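Local coordinates for protein possible thiol-disulfide isomerase (Cytophaga hutchinsonii, PDB 3HCZ) that is of unestablished function but probably acts as a thiol-disulfide oxidoreductase or isomerase of the thioredoxin superfamily, at residues 14-19 / 94-99; 36-41 / 68-73; 45-50 / 80-85. All coordinates share one frame; numbering follows the deposited sequence.

Contact 1 of 3, residues 14-19 / 94-99; sequences LYMTDT and VRDSKN
Thr17 and Arg95 face each other as an antiparallel hydrogen-bonded pair, the single bridge between residues 14-19 and 94-99. Thr17 N donates to Arg95 O at 2.9 Å in a nearly straight bond (171° at the hydrogen), and Arg95 N returns a bond of 2.9 Å to Thr17 O. The side chain of Thr17 extends the link to the next turn. Its OG1, held between the backbone N and the carbonyl carbon (chi1 52°), comes within 2.5 Å of Ser97 OG, a short hydrogen bond in which either hydroxyl could be the donor. Its methyl CG2 meets the aliphatic CG of Lys98, the two side chains crossing at about a right angle.

Met16, present as selenomethionine, packs beside the bridge. Its CB lies 3.8 Å from Val94 CB, and a bend in the chain (chi3 68°) sets the terminal CE against the peptide joining Arg95 and Asp96, 3.4 Å from Asp96 N. Water 1 ties the two segments together again: it donates to Tyr15 O and to Asp96 OD1 and accepts from Lys98 N. Farther out, Asp96 OD2 forms a salt bridge with Arg74 and accepts from Thr101 N, which anchors the carboxylate at the start of the turn. Arg95 points away from residues 14-19 at its CB; its NE forms a salt bridge with Asp76 and its NH2 donates to Glu73 O. Asp96 centres an inverse gamma turn and also begins a type I turn that ends at Asn99. The arrangement is an isolated beta bridge laid against the outermost strand, 92-95, of a thioredoxin-like sheet.

Contact 2 of 3, residues 36-41 / 68-73; sequences LFFWDS and YAANIE
Glu73 OE2 is gripped by three donors, two of them from Ser41. Ser41 OG gives the shortest of the three bonds, 2.7 Å to Glu73 OE2 on the syn side of the carboxylate, while Ser41 N reaches Glu73 OE2 at 2.9 Å from above the carboxylate plane. Asn71 ND2 supplies the third bond, on the anti side. The amide of Asn71 is in turn fixed through its other end, because Asn71 OD1 accepts from Glu73 N in an Asx turn. The three donors would probably stabilise the charge of Glu73, which has Asp40 OD1 only 3.5 Å from Glu73 OE2; that aspartate oxygen also accepts from Gln42 N.

Asn71 has a second role against Trp39. Its ND2 sits over one face of the indole, 3.5 Å above the plane and offset toward the rim, with the amide turned 78° from the ring. A chi1 of 72° puts CG of Trp39 between the backbone N and the carbonyl carbon; at the ring's edge Trp39 NE1 donates to water 2, which donates to Ala69 O.

Behind this polar end the backbones run in parallel register from Leu36 and Tyr68 to Trp39 and Asn71. Phe37 N bonds to Tyr68 O, Ala70 N to Phe37 O, Trp39 N to Ala70 O and Ile72 N to Trp39 O. On the face bearing Leu36 and Phe38, Phe38 CD1 packs 3.6 Å from Ala70 CB, and Leu36 CD1 lies 3.7 Å from Tyr68 CD2. These are the two parallel, neighbouring strands of a beta-alpha-beta unit, 33-39 and 65-71, connected through helix 49-60, as in the thioredoxin fold.

Contact 3 of 3, residues 45-50 / 80-85; sequences HCQQET and LKFIRS
The CGHC sequence, a CXXC motif of the kind that carries the redox cysteines in thioredoxin-like proteins, ends with His45 and Cys46, and here His45 and the residues leading into helix 49-60 rest against helix 77-86. Phe82 provides most of the contact from that helix. A chi1 of -171° sets its CG anti to the backbone N, and atoms CE1, CZ and CE2 of the ring meet three residues of 45-50. Gln47 crosses the ring at a slant: Gln47 CG is 3.9 Å from Phe82 CZ and Gln47 NE2 3.7 Å from Phe82 CE1, the amide plane inclined by 63° to the ring. The backbone carbonyl O of His45 approaches Phe82 CE1 at 3.8 Å. Elsewhere on the ring, Thr50 CG2 touches Phe82 CE2 at 3.9 Å.

The amide of Gln47 is anchored outside the contact, NE2 donating to Asp40 O and Gly44 O, so that the group packed on Phe82 is also fixed to the loop before it. An alanine here would probably leave those two carbonyls without this donor and open a gap beside CE1 and CZ of the phenylalanine ring.

At the solvent-facing margin, the edge of the His45 ring meets Ser85: His45 CE1 lies 3.5 Å from Ser85 OG, which is in the imidazole plane. Ser85 OG is itself held by Lys81 O at 3.1 Å, and this carbonyl also accepts from Ser85 N, on the opposite face of its plane. Phe82 further meets the ring of Trp39 and touches Ile88, while Thr50 packs on Phe37 and Trp39, so the contact bridges the beginning of helix 49-60 and helix 77-86 over the end of strand 33-39.

Overall arrangement
Contact 2 is the buried core, its centre about 7 Å from the centre of the chain, whereas the centres of contacts 1 and 3 lie about 13 and 15 Å from the chain centre and both include exposed residues. Contacts 1 and 2 share one sheet: Val94 O probably bonds to Asn71 N, and Val94 CG2 packs on Tyr68. Contact 3 instead joins the loop leading into helix 49-60 to helix 77-86, and meets contact 2 through the end of strand 33-39. The chemistry follows place: continuous parallel strand pairing with apolar side chains and one gripped carboxylate at the strand ends in contact 2, a lone bridge with hydroxyls and water in contact 1, and van der Waals packing around one aromatic ring in contact 3.

Contact 1 of 3, residues 14-19 / 94-99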
loop_
_atom_site.group_PDB
_atom_site.type_symbol
_atom_site.label_atom_id
_atom_site.label_comp_id
_atom_site.label_asym_id
_atom_site.label_seq_id
_atom_site.Cartn_x
_atom_site.Cartn_y
_atom_site.Cartn_z
ATOM N N LEU A 14 -9.843 4.498 2.273
ATOM C CA LEU A 14 -9.604 4.919 0.873
ATOM C C LEU A 14 -10.705 4.288 0.023
ATOM O O LEU A 14 -10.955 3.084 0.107
ATOM C CB LEU A 14 -8.233 4.428 0.390
ATOM C CG LEU A 14 -7.077 5.146 1.111
ATOM C CD1 LEU A 14 -5.766 4.379 0.879
ATOM C CD2 LEU A 14 -6.938 6.512 0.505
ATOM N N TYR A 15 -11.356 5.106 -0.792
ATOM C CA TYR A 15 -12.486 4.642 -1.606
ATOM C C TYR A 15 -12.017 4.539 -3.049
ATOM O O TYR A 15 -12.614 5.127 -3.967
ATOM C CB TYR A 15 -13.673 5.620 -1.449
ATOM C CG TYR A 15 -14.189 5.749 -0.037
ATOM C CD1 TYR A 15 -15.217 4.924 0.425
ATOM C CD2 TYR A 15 -13.667 6.700 0.841
ATOM C CE1 TYR A 15 -15.712 5.024 1.738
ATOM C CE2 TYR A 15 -14.136 6.795 2.170
ATOM C CZ TYR A 15 -15.169 5.976 2.595
ATOM O OH TYR A 15 -15.665 6.093 3.871
HETATM N N MSE A 16 -10.949 3.766 -3.261
HETATM C CA MSE A 16 -10.298 3.703 -4.574
HETATM C C MSE A 16 -10.820 2.519 -5.386
HETATM O O MSE A 16 -11.613 1.702 -4.877
HETATM C CB MSE A 16 -8.760 3.701 -4.416
HETATM C CG MSE A 16 -8.299 5.003 -3.730
HETATM SE SE MSE A 16 -6.416 4.990 -3.241
HETATM C CE MSE A 16 -5.648 5.014 -5.074
ATOM N N THR A 17 -10.409 2.458 -6.649
ATOM C CA THR A 17 -10.982 1.479 -7.559
ATOM C C THR A 17 -9.882 0.611 -8.155
ATOM O O THR A 17 -8.765 1.085 -8.369
ATOM C CB THR A 17 -11.778 2.148 -8.697
ATOM O OG1 THR A 17 -10.966 3.136 -9.345
ATOM C CG2 THR A 17 -13.034 2.852 -8.143
ATOM N N ASP A 18 -10.214 -0.649 -8.459
ATOM C CA ASP A 18 -9.219 -1.597 -8.994
ATOM C C ASP A 18 -9.011 -1.379 -10.512
ATOM O O ASP A 18 -9.511 -0.393 -11.069
ATOM C CB ASP A 18 -9.583 -3.051 -8.612
ATOM C CG ASP A 18 -10.848 -3.557 -9.308
ATOM O OD1 ASP A 18 -11.285 -2.957 -10.331
ATOM O OD2 ASP A 18 -11.420 -4.601 -8.845
ATOM N N THR A 19 -8.258 -2.265 -11.160
ATOM C CA THR A 19 -7.896 -2.098 -12.581
ATOM C C THR A 19 -9.101 -2.247 -13.508
ATOM O O THR A 19 -9.011 -1.937 -14.700
ATOM C CB THR A 19 -6.770 -3.068 -13.008
ATOM O OG1 THR A 19 -7.141 -4.421 -12.687
ATOM C CG2 THR A 19 -5.474 -2.732 -12.272
ATOM N N VAL A 94 -4.907 -0.331 -7.039
ATOM C CA VAL A 94 -6.012 0.610 -7.097
ATOM C C VAL A 94 -5.542 2.005 -7.528
ATOM O O VAL A 94 -4.336 2.321 -7.462
ATOM C CB VAL A 94 -6.807 0.720 -5.744
ATOM C CG1 VAL A 94 -7.516 -0.603 -5.410
ATOM C CG2 VAL A 94 -5.895 1.144 -4.553
ATOM N N ARG A 95 -6.508 2.810 -7.981
ATOM C CA ARG A 95 -6.246 4.203 -8.331
ATOM C C ARG A 95 -7.486 4.977 -7.888
ATOM O O ARG A 95 -8.571 4.380 -7.761
ATOM C CB ARG A 95 -6.005 4.352 -9.860
ATOM C CG ARG A 95 -5.298 5.655 -10.235
ATOM C CD ARG A 95 -5.106 5.835 -11.774
ATOM N NE ARG A 95 -6.364 5.908 -12.556
ATOM C CZ ARG A 95 -7.178 6.965 -12.578
ATOM N NH1 ARG A 95 -8.282 6.926 -13.284
ATOM N NH2 ARG A 95 -6.933 8.046 -11.839
ATOM N N ASP A 96 -7.364 6.292 -7.703
ATOM C CA ASP A 96 -8.505 7.127 -7.319
ATOM C C ASP A 96 -9.360 7.619 -8.479
ATOM O O ASP A 96 -9.567 8.827 -8.662
ATOM C CB ASP A 96 -7.992 8.264 -6.415
ATOM C CG ASP A 96 -9.128 9.028 -5.730
ATOM O OD1 ASP A 96 -10.163 8.414 -5.349
ATOM O OD2 ASP A 96 -9.012 10.252 -5.612
ATOM N N SER A 97 -9.919 6.674 -9.239
ATOM C CA SER A 97 -10.590 7.003 -10.479
ATOM C C SER A 97 -11.917 7.713 -10.220
ATOM O O SER A 97 -12.457 8.366 -11.116
ATOM C CB SER A 97 -10.854 5.742 -11.348
ATOM O OG SER A 97 -11.909 4.948 -10.841
ATOM N N LYS A 98 -12.462 7.561 -9.016
ATOM C CA LYS A 98 -13.713 8.258 -8.704
ATOM C C LYS A 98 -13.523 9.467 -7.800
ATOM O O LYS A 98 -14.506 9.970 -7.216
ATOM C CB LYS A 98 -14.703 7.290 -8.091
ATOM C CG LYS A 98 -15.063 6.176 -9.021
ATOM C CD LYS A 98 -16.310 6.503 -9.754
ATOM C CE LYS A 98 -16.735 5.294 -10.575
ATOM N NZ LYS A 98 -18.198 5.112 -10.569
ATOM N N ASN A 99 -12.283 9.934 -7.694
ATOM C CA ASN A 99 -11.988 11.196 -7.044
ATOM C C ASN A 99 -12.483 11.335 -5.602
ATOM O O ASN A 99 -13.283 12.246 -5.289
ATOM C CB ASN A 99 -12.610 12.321 -7.872
ATOM C CG ASN A 99 -12.177 12.252 -9.273
ATOM O OD1 ASN A 99 -12.930 11.778 -10.143
ATOM N ND2 ASN A 99 -10.918 12.626 -9.512
HETATM O O HOH W 1 -11.828 6.474 -6.465
#

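Contact 2 of 3, residues 36-41 / 68-73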
loop_
_atom_site.group_PDB
_atom_site.type_symbol
_atom_site.label_atom_id
_atom_site.label_comp_id
_atom_site.label_asym_id
_atom_site.label_seq_id
_atom_site.Cartn_x
_atom_site.Cartn_y
_atom_site.Cartn_z
ATOM N N LEU A 36 0.025 -0.665 2.949
ATOM C CA LEU A 36 -0.524 0.406 2.221
ATOM C C LEU A 36 0.640 1.041 1.450
ATOM O O LEU A 36 1.574 1.570 2.055
ATOM C CB LEU A 36 -1.247 1.364 3.182
ATOM C CG LEU A 36 -1.799 2.644 2.596
ATOM C CD1 LEU A 36 -2.704 2.394 1.317
ATOM C CD2 LEU A 36 -2.611 3.284 3.744
ATOM N N PHE A 37 0.581 1.004 0.119
ATOM C CA PHE A 37 1.742 1.464 -0.697
ATOM C C PHE A 37 1.380 2.506 -1.754
ATOM O O PHE A 37 0.765 2.181 -2.767
ATOM C CB PHE A 37 2.416 0.223 -1.327
ATOM C CG PHE A 37 3.665 0.505 -2.066
ATOM C CD1 PHE A 37 4.836 0.896 -1.392
ATOM C CD2 PHE A 37 3.694 0.389 -3.456
ATOM C CE1 PHE A 37 6.037 1.147 -2.122
ATOM C CE2 PHE A 37 4.875 0.643 -4.177
ATOM C CZ PHE A 37 6.043 1.016 -3.499
ATOM N N PHE A 38 1.815 3.753 -1.549
ATOM C CA PHE A 38 1.478 4.828 -2.479
ATOM C C PHE A 38 2.629 4.997 -3.456
ATOM O O PHE A 38 3.792 5.117 -3.038
ATOM C CB PHE A 38 1.208 6.161 -1.757
ATOM C CG PHE A 38 0.072 6.116 -0.773
ATOM C CD1 PHE A 38 -1.246 6.441 -1.177
ATOM C CD2 PHE A 38 0.313 5.798 0.582
ATOM C CE1 PHE A 38 -2.337 6.383 -0.267
ATOM C CE2 PHE A 38 -0.770 5.762 1.524
ATOM C CZ PHE A 38 -2.096 6.041 1.101
ATOM N N TRP A 39 2.310 5.019 -4.747
ATOM C CA TRP A 39 3.344 5.022 -5.782
ATOM C C TRP A 39 2.830 5.709 -7.033
ATOM O O TRP A 39 1.628 6.027 -7.158
ATOM C CB TRP A 39 3.821 3.582 -6.086
ATOM C CG TRP A 39 2.823 2.764 -6.836
ATOM C CD1 TRP A 39 1.651 2.186 -6.340
ATOM C CD2 TRP A 39 2.874 2.452 -8.226
ATOM N NE1 TRP A 39 1.008 1.503 -7.359
ATOM C CE2 TRP A 39 1.734 1.668 -8.521
ATOM C CE3 TRP A 39 3.787 2.753 -9.256
ATOM C CZ2 TRP A 39 1.477 1.190 -9.813
ATOM C CZ3 TRP A 39 3.538 2.273 -10.537
ATOM C CH2 TRP A 39 2.395 1.494 -10.800
ATOM N N ASP A 40 3.765 5.987 -7.953
ATOM C CA ASP A 40 3.478 6.773 -9.152
ATOM C C ASP A 40 4.326 6.186 -10.277
ATOM O O ASP A 40 5.552 6.091 -10.153
ATOM C CB ASP A 40 3.844 8.244 -8.873
ATOM C CG ASP A 40 3.519 9.184 -10.012
ATOM O OD1 ASP A 40 3.198 8.771 -11.149
ATOM O OD2 ASP A 40 3.649 10.401 -9.762
ATOM N N SER A 41 3.682 5.780 -11.366
ATOM C CA SER A 41 4.438 5.216 -12.500
ATOM C C SER A 41 5.362 6.259 -13.120
ATOM O O SER A 41 6.408 5.928 -13.695
ATOM C CB SER A 41 3.484 4.632 -13.554
ATOM O OG SER A 41 2.919 5.679 -14.345
ATOM N N TYR A 68 -2.168 -3.028 -0.701
ATOM C CA TYR A 68 -3.141 -2.096 -1.253
ATOM C C TYR A 68 -2.247 -1.111 -1.976
ATOM O O TYR A 68 -1.708 -0.149 -1.351
ATOM C CB TYR A 68 -3.946 -1.458 -0.106
ATOM C CG TYR A 68 -5.212 -0.743 -0.571
ATOM C CD1 TYR A 68 -6.402 -1.458 -0.753
ATOM C CD2 TYR A 68 -5.220 0.633 -0.752
ATOM C CE1 TYR A 68 -7.577 -0.807 -1.167
ATOM C CE2 TYR A 68 -6.408 1.310 -1.153
ATOM C CZ TYR A 68 -7.563 0.574 -1.362
ATOM O OH TYR A 68 -8.710 1.249 -1.770
ATOM N N ALA A 69 -2.010 -1.381 -3.279
ATOM C CA ALA A 69 -1.022 -0.634 -4.027
ATOM C C ALA A 69 -1.761 0.573 -4.624
ATOM O O ALA A 69 -2.449 0.455 -5.653
ATOM C CB ALA A 69 -0.337 -1.479 -5.116
ATOM N N ALA A 70 -1.672 1.689 -3.913
ATOM C CA ALA A 70 -2.483 2.900 -4.198
ATOM C C ALA A 70 -1.697 3.807 -5.161
ATOM O O ALA A 70 -0.838 4.594 -4.750
ATOM C CB ALA A 70 -2.803 3.625 -2.882
ATOM N N ASN A 71 -1.984 3.674 -6.453
ATOM C CA ASN A 71 -1.362 4.532 -7.411
ATOM C C ASN A 71 -2.006 5.932 -7.320
ATOM O O ASN A 71 -3.233 6.038 -7.246
ATOM C CB ASN A 71 -1.487 3.918 -8.795
ATOM C CG ASN A 71 -0.968 4.822 -9.851
ATOM O OD1 ASN A 71 -1.681 5.718 -10.327
ATOM N ND2 ASN A 71 0.287 4.596 -10.264
ATOM N N ILE A 72 -1.174 6.984 -7.254
ATOM C CA ILE A 72 -1.665 8.347 -7.006
ATOM C C ILE A 72 -2.027 9.144 -8.262
ATOM O O ILE A 72 -2.297 10.353 -8.173
ATOM C CB ILE A 72 -0.690 9.137 -6.099
ATOM C CG1 ILE A 72 0.680 9.361 -6.799
ATOM C CG2 ILE A 72 -0.515 8.391 -4.789
ATOM C CD1 ILE A 72 1.483 10.514 -6.230
ATOM N N GLU A 73 -2.071 8.505 -9.435
ATOM C CA GLU A 73 -2.149 9.277 -10.697
ATOM C C GLU A 73 -3.586 9.583 -11.026
ATOM O O GLU A 73 -4.480 8.915 -10.515
ATOM C CB GLU A 73 -1.531 8.478 -11.853
ATOM C CG GLU A 73 -0.021 8.224 -11.663
ATOM C CD GLU A 73 0.571 7.408 -12.791
ATOM O OE1 GLU A 73 0.527 7.861 -13.972
ATOM O OE2 GLU A 73 1.068 6.306 -12.517
HETATM O O HOH W 2 -1.477 0.318 -8.181
#

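Contact 3 of 3, residues 45-50 / 80-85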
loop_
_atom_site.group_PDB
_atom_site.type_symbol
_atom_site.label_atom_id
_atom_site.label_comp_id
_atom_site.label_asym_id
_atom_site.label_seq_id
_atom_site.Cartn_x
_atom_site.Cartn_y
_atom_site.Cartn_z
ATOM N N HIS A 45 10.006 4.007 -15.376
ATOM C CA HIS A 45 9.777 2.607 -15.731
ATOM C C HIS A 45 10.652 1.640 -14.890
ATOM O O HIS A 45 10.229 0.535 -14.563
ATOM C CB HIS A 45 9.979 2.427 -17.245
ATOM C CG HIS A 45 9.920 1.001 -17.703
ATOM N ND1 HIS A 45 8.753 0.255 -17.686
ATOM C CD2 HIS A 45 10.884 0.181 -18.196
ATOM C CE1 HIS A 45 9.002 -0.962 -18.147
ATOM N NE2 HIS A 45 10.288 -1.032 -18.458
ATOM N N CYS A 46 11.841 2.092 -14.493
ATOM C CA CYS A 46 12.778 1.250 -13.736
ATOM C C CYS A 46 12.801 1.487 -12.236
ATOM O O CYS A 46 13.733 1.052 -11.558
ATOM C CB CYS A 46 14.194 1.424 -14.278
ATOM S SG CYS A 46 14.246 0.723 -15.906
ATOM N N GLN A 47 11.803 2.189 -11.723
ATOM C CA GLN A 47 11.807 2.513 -10.298
ATOM C C GLN A 47 11.920 1.202 -9.519
ATOM O O GLN A 47 11.357 0.179 -9.953
ATOM C CB GLN A 47 10.530 3.253 -9.916
ATOM C CG GLN A 47 9.217 2.461 -10.181
ATOM C CD GLN A 47 8.027 3.321 -9.890
ATOM O OE1 GLN A 47 7.578 3.368 -8.771
ATOM N NE2 GLN A 47 7.591 4.103 -10.873
ATOM N N GLN A 48 12.601 1.231 -8.374
ATOM C CA GLN A 48 12.963 -0.025 -7.709
ATOM C C GLN A 48 12.053 -0.570 -6.628
ATOM O O GLN A 48 11.872 -1.783 -6.548
ATOM C CB GLN A 48 14.380 0.061 -7.167
ATOM C CG GLN A 48 15.364 0.179 -8.303
ATOM C CD GLN A 48 15.524 -1.126 -9.060
ATOM O OE1 GLN A 48 15.070 -1.272 -10.206
ATOM N NE2 GLN A 48 16.170 -2.088 -8.423
ATOM N N GLU A 49 11.489 0.310 -5.806
ATOM C CA GLU A 49 10.726 -0.106 -4.642
ATOM C C GLU A 49 9.516 -0.928 -5.057
ATOM O O GLU A 49 9.202 -1.962 -4.438
ATOM C CB GLU A 49 10.254 1.107 -3.863
ATOM C CG GLU A 49 11.384 1.881 -3.220
ATOM C CD GLU A 49 11.843 3.065 -4.041
ATOM O OE1 GLU A 49 11.565 3.107 -5.268
ATOM O OE2 GLU A 49 12.489 3.954 -3.444
ATOM N N THR A 50 8.837 -0.479 -6.121
ATOM C CA THR A 50 7.586 -1.140 -6.525
ATOM C C THR A 50 7.786 -2.644 -6.881
ATOM O O THR A 50 7.134 -3.519 -6.263
ATOM C CB THR A 50 6.810 -0.316 -7.601
ATOM O OG1 THR A 50 6.549 0.995 -7.073
ATOM C CG2 THR A 50 5.450 -0.985 -7.958
ATOM N N LEU A 80 -1.738 1.474 -15.910
ATOM C CA LEU A 80 -2.024 0.138 -16.439
ATOM C C LEU A 80 -0.834 -0.405 -17.239
ATOM O O LEU A 80 -0.500 -1.608 -17.124
ATOM C CB LEU A 80 -3.329 0.115 -17.264
ATOM C CG LEU A 80 -4.587 0.496 -16.456
ATOM C CD1 LEU A 80 -5.866 0.598 -17.278
ATOM C CD2 LEU A 80 -4.766 -0.523 -15.321
ATOM N N LYS A 81 -0.201 0.468 -18.030
ATOM C CA LYS A 81 0.997 0.089 -18.779
ATOM C C LYS A 81 2.112 -0.418 -17.857
ATOM O O LYS A 81 2.793 -1.410 -18.145
ATOM C CB LYS A 81 1.510 1.270 -19.619
ATOM C CG LYS A 81 2.758 0.916 -20.434
ATOM C CD LYS A 81 3.312 2.090 -21.287
ATOM C CE LYS A 81 2.209 2.924 -21.970
ATOM N NZ LYS A 81 2.779 4.206 -22.543
ATOM N N PHE A 82 2.306 0.269 -16.750
ATOM C CA PHE A 82 3.299 -0.177 -15.790
ATOM C C PHE A 82 2.906 -1.544 -15.211
ATOM O O PHE A 82 3.752 -2.442 -15.136
ATOM C CB PHE A 82 3.419 0.839 -14.668
ATOM C CG PHE A 82 4.558 0.587 -13.739
ATOM C CD1 PHE A 82 5.743 1.318 -13.855
ATOM C CD2 PHE A 82 4.427 -0.336 -12.712
ATOM C CE1 PHE A 82 6.806 1.107 -12.985
ATOM C CE2 PHE A 82 5.474 -0.558 -11.821
ATOM C CZ PHE A 82 6.669 0.168 -11.941
ATOM N N ILE A 83 1.650 -1.688 -14.778
ATOM C CA ILE A 83 1.212 -2.981 -14.187
ATOM C C ILE A 83 1.488 -4.155 -15.127
ATOM O O ILE A 83 2.086 -5.162 -14.711
ATOM C CB ILE A 83 -0.252 -2.953 -13.733
ATOM C CG1 ILE A 83 -0.367 -1.981 -12.566
ATOM C CG2 ILE A 83 -0.773 -4.411 -13.415
ATOM C CD1 ILE A 83 -1.796 -1.553 -12.250
ATOM N N ARG A 84 1.103 -3.994 -16.390
ATOM C CA ARG A 84 1.305 -5.008 -17.414
ATOM C C ARG A 84 2.787 -5.334 -17.700
ATOM O O ARG A 84 3.195 -6.526 -17.736
ATOM C CB ARG A 84 0.592 -4.580 -18.709
ATOM C CG ARG A 84 0.702 -5.568 -19.883
ATOM C CD ARG A 84 -0.115 -5.041 -21.088
ATOM N NE ARG A 84 -0.305 -6.050 -22.138
ATOM C CZ ARG A 84 0.188 -5.971 -23.379
ATOM N NH1 ARG A 84 0.908 -4.915 -23.762
ATOM N NH2 ARG A 84 -0.046 -6.952 -24.256
ATOM N N SER A 85 3.588 -4.295 -17.907
ATOM C CA SER A 85 4.955 -4.507 -18.337
ATOM C C SER A 85 5.853 -4.993 -17.206
ATOM O O SER A 85 6.710 -5.844 -17.416
ATOM C CB SER A 85 5.517 -3.272 -19.028
ATOM O OG SER A 85 5.782 -2.258 -18.092
#